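Local coordinates for protein acetyltransferase-like, GNAT family (Bacteroides thetaiotaomicron, PDB 3EY5) that probably acts as an N-acetyltransferase of the GNAT family, moving an acetyl group to an amine whose identity is not established, at residues Met21-Leu25 with Leu37-Arg41; Ile47-Asn53 with Ile65-Phe70. All coordinates share one frame; numbering follows the deposited sequence.

Interaction 1: Met21-Leu25 with Leu37-Arg41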
loop_
_atom_site.group_PDB
_atom_site.type_symbol
_atom_site.label_atom_id
_atom_site.label_comp_id
_atom_site.label_asym_id
_atom_site.label_seq_id
_atom_site.Cartn_x
_atom_site.Cartn_y
_atom_site.Cartn_z
HETATM N N MSE A 21 6.396 9.688 8.699
HETATM C CA MSE A 21 5.831 8.958 7.554
HETATM C C MSE A 21 6.526 9.402 6.248
HETATM O O MSE A 21 7.014 8.571 5.459
HETATM C CB MSE A 21 4.307 9.188 7.489
HETATM C CG MSE A 21 3.565 8.651 6.262
HETATM SE SE MSE A 21 3.603 9.859 4.726
HETATM C CE MSE A 21 2.803 8.645 3.416
ATOM N N GLU A 22 6.588 10.710 6.058
ATOM C CA GLU A 22 7.173 11.329 4.876
ATOM C C GLU A 22 8.679 11.021 4.655
ATOM O O GLU A 22 9.079 10.722 3.531
ATOM C CB GLU A 22 6.969 12.838 4.969
ATOM C CG GLU A 22 7.016 13.549 3.627
ATOM C CD GLU A 22 6.763 15.032 3.774
ATOM O OE1 GLU A 22 7.728 15.790 4.068
ATOM O OE2 GLU A 22 5.585 15.436 3.616
ATOM N N GLU A 23 9.494 11.117 5.709
ATOM C CA GLU A 23 10.902 10.734 5.626
ATOM C C GLU A 23 11.054 9.249 5.242
ATOM O O GLU A 23 11.826 8.897 4.350
ATOM C CB GLU A 23 11.647 11.053 6.941
ATOM C CG GLU A 23 13.164 10.712 6.903
ATOM C CD GLU A 23 14.082 11.707 7.649
ATOM O OE1 GLU A 23 13.615 12.417 8.582
ATOM O OE2 GLU A 23 15.291 11.775 7.299
ATOM N N LEU A 24 10.296 8.391 5.917
ATOM C CA LEU A 24 10.355 6.968 5.691
ATOM C C LEU A 24 9.897 6.580 4.267
ATOM O O LEU A 24 10.524 5.738 3.599
ATOM C CB LEU A 24 9.518 6.282 6.763
ATOM C CG LEU A 24 9.420 4.779 6.730
ATOM C CD1 LEU A 24 10.840 4.148 6.616
ATOM C CD2 LEU A 24 8.670 4.296 7.992
ATOM N N LEU A 25 8.814 7.202 3.814
ATOM C CA LEU A 25 8.361 7.085 2.424
ATOM C C LEU A 25 9.451 7.424 1.390
ATOM O O LEU A 25 9.680 6.671 0.445
ATOM C CB LEU A 25 7.170 8.017 2.181
ATOM C CG LEU A 25 6.575 8.046 0.765
ATOM C CD1 LEU A 25 5.898 6.750 0.392
ATOM C CD2 LEU A 25 5.617 9.249 0.629
ATOM N N LEU A 37 5.022 15.202 -3.128
ATOM C CA LEU A 37 4.807 15.321 -1.698
ATOM C C LEU A 37 3.716 16.341 -1.368
ATOM O O LEU A 37 2.797 16.037 -0.598
ATOM C CB LEU A 37 6.113 15.603 -0.968
ATOM C CG LEU A 37 7.117 14.426 -0.934
ATOM C CD1 LEU A 37 8.167 14.731 0.155
ATOM C CD2 LEU A 37 6.434 13.071 -0.658
ATOM N N GLU A 38 3.775 17.519 -1.986
ATOM C CA GLU A 38 2.708 18.507 -1.788
ATOM C C GLU A 38 1.320 17.905 -2.024
ATOM O O GLU A 38 0.386 18.276 -1.326
ATOM C CB GLU A 38 2.895 19.798 -2.629
ATOM C CG GLU A 38 2.099 21.009 -2.018
ATOM C CD GLU A 38 1.635 22.085 -3.024
ATOM O OE1 GLU A 38 2.032 22.031 -4.210
ATOM O OE2 GLU A 38 0.870 23.007 -2.620
ATOM N N HIS A 39 1.207 16.980 -2.987
ATOM C CA HIS A 39 -0.062 16.304 -3.314
ATOM C C HIS A 39 -0.446 15.271 -2.264
ATOM O O HIS A 39 -1.630 15.069 -1.938
ATOM C CB HIS A 39 0.052 15.568 -4.640
ATOM C CG HIS A 39 0.113 16.460 -5.835
ATOM N ND1 HIS A 39 0.088 17.836 -5.748
ATOM C CD2 HIS A 39 0.216 16.168 -7.153
ATOM C CE1 HIS A 39 0.164 18.353 -6.961
ATOM N NE2 HIS A 39 0.245 17.362 -7.831
ATOM N N LEU A 40 0.566 14.556 -1.789
ATOM C CA LEU A 40 0.362 13.555 -0.767
ATOM C C LEU A 40 -0.202 14.221 0.504
ATOM O O LEU A 40 -1.085 13.682 1.168
ATOM C CB LEU A 40 1.675 12.864 -0.500
ATOM C CG LEU A 40 1.719 12.116 0.810
ATOM C CD1 LEU A 40 0.748 10.909 0.785
ATOM C CD2 LEU A 40 3.175 11.711 1.102
ATOM N N ARG A 41 0.322 15.393 0.831
ATOM C CA ARG A 41 -0.241 16.201 1.917
ATOM C C ARG A 41 -1.722 16.507 1.684
ATOM O O ARG A 41 -2.555 16.317 2.586
ATOM C CB ARG A 41 0.555 17.490 2.091
ATOM C CG ARG A 41 1.965 17.251 2.625
ATOM C CD ARG A 41 2.671 18.567 2.913
ATOM N NE ARG A 41 2.059 19.293 4.030
ATOM C CZ ARG A 41 2.504 19.256 5.287
ATOM N NH1 ARG A 41 3.582 18.531 5.601
ATOM N NH2 ARG A 41 1.872 19.955 6.226
#
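Oxygen OE2 of Glu22 faces the flank of Arg41, lying 4.2 Å from Arg41 NH1 and equally far from Arg41 CG. It sits at the edge of the guanidinium, near that group's plane, but the carboxylate is turned 67° against it. At this separation the opposite charges attract only over a distance at the solvent-facing margin, where long, flexible chains are readily accommodated. Below its carboxylate, Glu22 works as a hydrocarbon: its extended chain crosses Leu37, with Glu22 CG 3.8 Å from Leu37 CD1, giving a methyl of the partly exposed Leu37 an aliphatic surface to lie on.

Deeper in, the chemistry becomes wholly apolar. Leu25 CD2 meets Leu40 CD2 tip to tip at 3.5 Å, closer than methyl groups usually approach, while Leu25 and Leu37 slide past each other in opposite directions. Helices 15-28 and 37-46 are the two that follow the first strand of the GNAT fold and lead into its second; their segments here run at 139° to one another. Because the segment axes come no nearer than 12.2 Å, long side chains have to span the gap, a task for which leucine and methionine are well suited. Met21, modelled as selenomethionine, does this by a bend: CG stands opposite the backbone N (chi1 173°), then the chain turns at chi2, carrying the terminal CE to 3.9 Å from Leu40 CD2. The unbranched selenoether chain, standing in for methionine's thioether, is flexible enough to make this bend, and Met21 also rests on Asn52 and on Phe64 and Thr66 of strand 60-69. Tyr18, one turn earlier on helix 15-28, touches both Leu40 and Arg41, and Tyr34 of the connecting loop touches Leu25.

Interaction 2: Ile47-Asn53 with Ile65-Phe70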
loop_
_atom_site.group_PDB
_atom_site.type_symbol
_atom_site.label_atom_id
_atom_site.label_comp_id
_atom_site.label_asym_id
_atom_site.label_seq_id
_atom_site.Cartn_x
_atom_site.Cartn_y
_atom_site.Cartn_z
ATOM N N ILE A 47 -8.817 14.131 1.258
ATOM C CA ILE A 47 -9.543 13.032 0.618
ATOM C C ILE A 47 -10.016 11.995 1.644
ATOM O O ILE A 47 -9.206 11.273 2.251
ATOM C CB ILE A 47 -8.726 12.393 -0.560
ATOM C CG1 ILE A 47 -8.552 13.391 -1.709
ATOM C CG2 ILE A 47 -9.362 11.104 -1.070
ATOM C CD1 ILE A 47 -9.701 14.403 -1.857
ATOM N N GLY A 48 -11.337 11.940 1.812
ATOM C CA GLY A 48 -12.000 11.222 2.910
ATOM C C GLY A 48 -11.893 9.715 2.876
ATOM O O GLY A 48 -11.802 9.080 3.929
ATOM N N ASN A 49 -11.896 9.143 1.674
ATOM C CA ASN A 49 -11.653 7.719 1.516
ATOM C C ASN A 49 -10.145 7.367 1.308
ATOM O O ASN A 49 -9.828 6.246 0.970
ATOM C CB ASN A 49 -12.497 7.199 0.359
ATOM C CG ASN A 49 -11.983 7.681 -0.981
ATOM O OD1 ASN A 49 -11.596 8.839 -1.129
ATOM N ND2 ASN A 49 -11.951 6.790 -1.961
ATOM N N PHE A 50 -9.239 8.326 1.519
ATOM C CA PHE A 50 -7.804 8.060 1.545
ATOM C C PHE A 50 -7.341 8.126 2.997
ATOM O O PHE A 50 -7.650 9.079 3.727
ATOM C CB PHE A 50 -6.993 9.046 0.636
ATOM C CG PHE A 50 -5.475 8.877 0.745
ATOM C CD1 PHE A 50 -4.847 7.757 0.203
ATOM C CD2 PHE A 50 -4.694 9.804 1.445
ATOM C CE1 PHE A 50 -3.451 7.558 0.337
ATOM C CE2 PHE A 50 -3.295 9.616 1.594
ATOM C CZ PHE A 50 -2.683 8.491 1.033
ATOM N N HIS A 51 -6.584 7.132 3.428
ATOM C CA HIS A 51 -6.216 7.063 4.827
ATOM C C HIS A 51 -4.716 6.868 4.984
ATOM O O HIS A 51 -4.143 5.873 4.508
ATOM C CB HIS A 51 -6.946 5.916 5.521
ATOM C CG HIS A 51 -8.437 6.015 5.454
ATOM N ND1 HIS A 51 -9.181 6.683 6.403
ATOM C CD2 HIS A 51 -9.325 5.540 4.547
ATOM C CE1 HIS A 51 -10.465 6.609 6.093
ATOM N NE2 HIS A 51 -10.576 5.928 4.966
ATOM N N ASN A 52 -4.096 7.830 5.656
ATOM C CA ASN A 52 -2.677 7.771 5.979
ATOM C C ASN A 52 -2.508 7.371 7.448
ATOM O O ASN A 52 -3.051 8.029 8.334
ATOM C CB ASN A 52 -2.054 9.153 5.712
ATOM C CG ASN A 52 -0.554 9.098 5.516
ATOM O OD1 ASN A 52 0.130 8.182 6.018
ATOM N ND2 ASN A 52 -0.019 10.083 4.756
ATOM N N ASN A 53 -1.790 6.280 7.705
ATOM C CA ASN A 53 -1.686 5.760 9.059
ATOM C C ASN A 53 -0.275 5.472 9.490
ATOM O O ASN A 53 0.513 4.919 8.717
ATOM C CB ASN A 53 -2.492 4.463 9.243
ATOM C CG ASN A 53 -3.901 4.562 8.716
ATOM O OD1 ASN A 53 -4.855 4.714 9.487
ATOM N ND2 ASN A 53 -4.053 4.429 7.380
ATOM N N ILE A 65 1.325 3.077 6.728
ATOM C CA ILE A 65 0.622 2.408 5.673
ATOM C C ILE A 65 -0.420 3.382 5.215
ATOM O O ILE A 65 -1.035 4.097 6.018
ATOM C CB ILE A 65 -0.049 1.070 6.174
ATOM C CG1 ILE A 65 -0.938 0.431 5.089
ATOM C CG2 ILE A 65 -0.899 1.306 7.434
ATOM C CD1 ILE A 65 -0.886 -1.097 5.108
ATOM N N THR A 66 -0.616 3.429 3.916
ATOM C CA THR A 66 -1.635 4.285 3.350
ATOM C C THR A 66 -2.547 3.350 2.587
ATOM O O THR A 66 -2.083 2.355 1.998
ATOM C CB THR A 66 -1.005 5.328 2.343
ATOM O OG1 THR A 66 -0.342 4.639 1.272
ATOM C CG2 THR A 66 0.000 6.125 3.024
ATOM N N TYR A 67 -3.838 3.623 2.648
ATOM C CA TYR A 67 -4.782 2.816 1.941
ATOM C C TYR A 67 -6.012 3.622 1.552
ATOM O O TYR A 67 -6.330 4.680 2.124
ATOM C CB TYR A 67 -5.149 1.556 2.762
ATOM C CG TYR A 67 -5.986 1.848 3.974
ATOM C CD1 TYR A 67 -7.359 2.010 3.861
ATOM C CD2 TYR A 67 -5.400 1.993 5.245
ATOM C CE1 TYR A 67 -8.141 2.297 4.957
ATOM C CE2 TYR A 67 -6.194 2.285 6.381
ATOM C CZ TYR A 67 -7.555 2.447 6.209
ATOM O OH TYR A 67 -8.360 2.723 7.272
ATOM N N TRP A 68 -6.710 3.094 0.560
ATOM C CA TRP A 68 -7.968 3.639 0.129
ATOM C C TRP A 68 -9.097 2.695 0.515
ATOM O O TRP A 68 -8.993 1.460 0.414
ATOM C CB TRP A 68 -7.988 3.800 -1.374
ATOM C CG TRP A 68 -6.968 4.725 -1.889
ATOM C CD1 TRP A 68 -5.615 4.484 -1.975
ATOM C CD2 TRP A 68 -7.183 6.041 -2.409
ATOM N NE1 TRP A 68 -4.982 5.561 -2.500
ATOM C CE2 TRP A 68 -5.915 6.541 -2.783
ATOM C CE3 TRP A 68 -8.325 6.861 -2.572
ATOM C CZ2 TRP A 68 -5.747 7.806 -3.352
ATOM C CZ3 TRP A 68 -8.161 8.140 -3.130
ATOM C CH2 TRP A 68 -6.883 8.597 -3.513
ATOM N N ASP A 69 -10.195 3.329 0.895
ATOM C CA ASP A 69 -11.443 2.682 1.230
ATOM C C ASP A 69 -12.354 2.753 -0.017
ATOM O O ASP A 69 -12.720 3.843 -0.444
ATOM C CB ASP A 69 -12.014 3.449 2.422
ATOM C CG ASP A 69 -13.462 3.077 2.754
ATOM O OD1 ASP A 69 -13.948 1.970 2.361
ATOM O OD2 ASP A 69 -14.119 3.912 3.441
ATOM N N PHE A 70 -12.695 1.600 -0.601
ATOM C CA PHE A 70 -13.585 1.510 -1.775
ATOM C C PHE A 70 -14.864 0.710 -1.502
ATOM O O PHE A 70 -15.389 0.036 -2.395
ATOM C CB PHE A 70 -12.886 0.869 -2.985
ATOM C CG PHE A 70 -11.819 1.717 -3.609
ATOM C CD1 PHE A 70 -10.481 1.390 -3.459
ATOM C CD2 PHE A 70 -12.145 2.840 -4.366
ATOM C CE1 PHE A 70 -9.486 2.167 -4.057
ATOM C CE2 PHE A 70 -11.150 3.625 -4.949
ATOM C CZ PHE A 70 -9.817 3.280 -4.784
HETATM O O HOH W 1 -7.624 4.411 9.152
#
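With chi1 of 71°, Tyr67 CG lies between its backbone N and carbonyl carbon, which stands the ring on the sheet face shared with His51, one ring face turned to that side chain. Strand pairing brings His51 CB over this ring face, 3.8 Å from the Tyr67 centroid in a CH-pi contact, and chi1 of -59° sets His51 CG opposite the carbonyl carbon, swinging the imidazole over the rim. The two rings are nearly parallel but barely overlap. The backbones are antiparallel: His51 and Tyr67 form a hydrogen-bonded pair (His51 N to Tyr67 O, 2.8 Å), as do Asn53 and Ile65. Ile65 O also takes Asn53 ND2, weakly. The Asn53 amide plane is almost parallel to the Tyr67 ring but displaced from it, ND2 approaching Tyr67 CE2 obliquely at 3.2 Å; one water joins Asn53 OD1 to Tyr67 OH, 2.8 and 2.6 Å away.

The other face carries Phe50, Trp68, Asn52 and Thr66. Phe50 CB stands over the indole's six-membered ring, 4.0 Å from its centroid; broad aromatics suit this buried place. After a type I turn from Ile47 to Phe50, Asn49 O receives Asp69 N at 2.9 Å.

Helices 15-28 and 37-46 cover this second face around Asn52, whose ND2 bonds Thr44 while its buried OD1 finds no partner. Strand 74-81 flanks strand 60-69, where His78 N binds Thr66 OG1 and Glu77 holds Trp68 NE1; helix 161-176 packs on Trp68.

Interaction 1 joins two helices and is partly buried; interaction 2 is the buried pairing of neighbouring strands in the central sheet those helices cover. Accordingly, the first depends on side chains bridging a wide gap, apolar inside and charged at the margin, whereas the second rests on backbone hydrogen bonds with aromatic and amide groups on the sheet's two faces. They are consecutive in the chain, helix 37-46 leading into strand 50-57, and they touch directly: Met21 CE lies 3.4 Å from Asn52 ND2 and 3.8 Å from Thr66 CG2, while Leu40 CD1 approaches Phe50 CZ. The inner side of the helix pair is thus continuous with the helix-facing side of the hairpin.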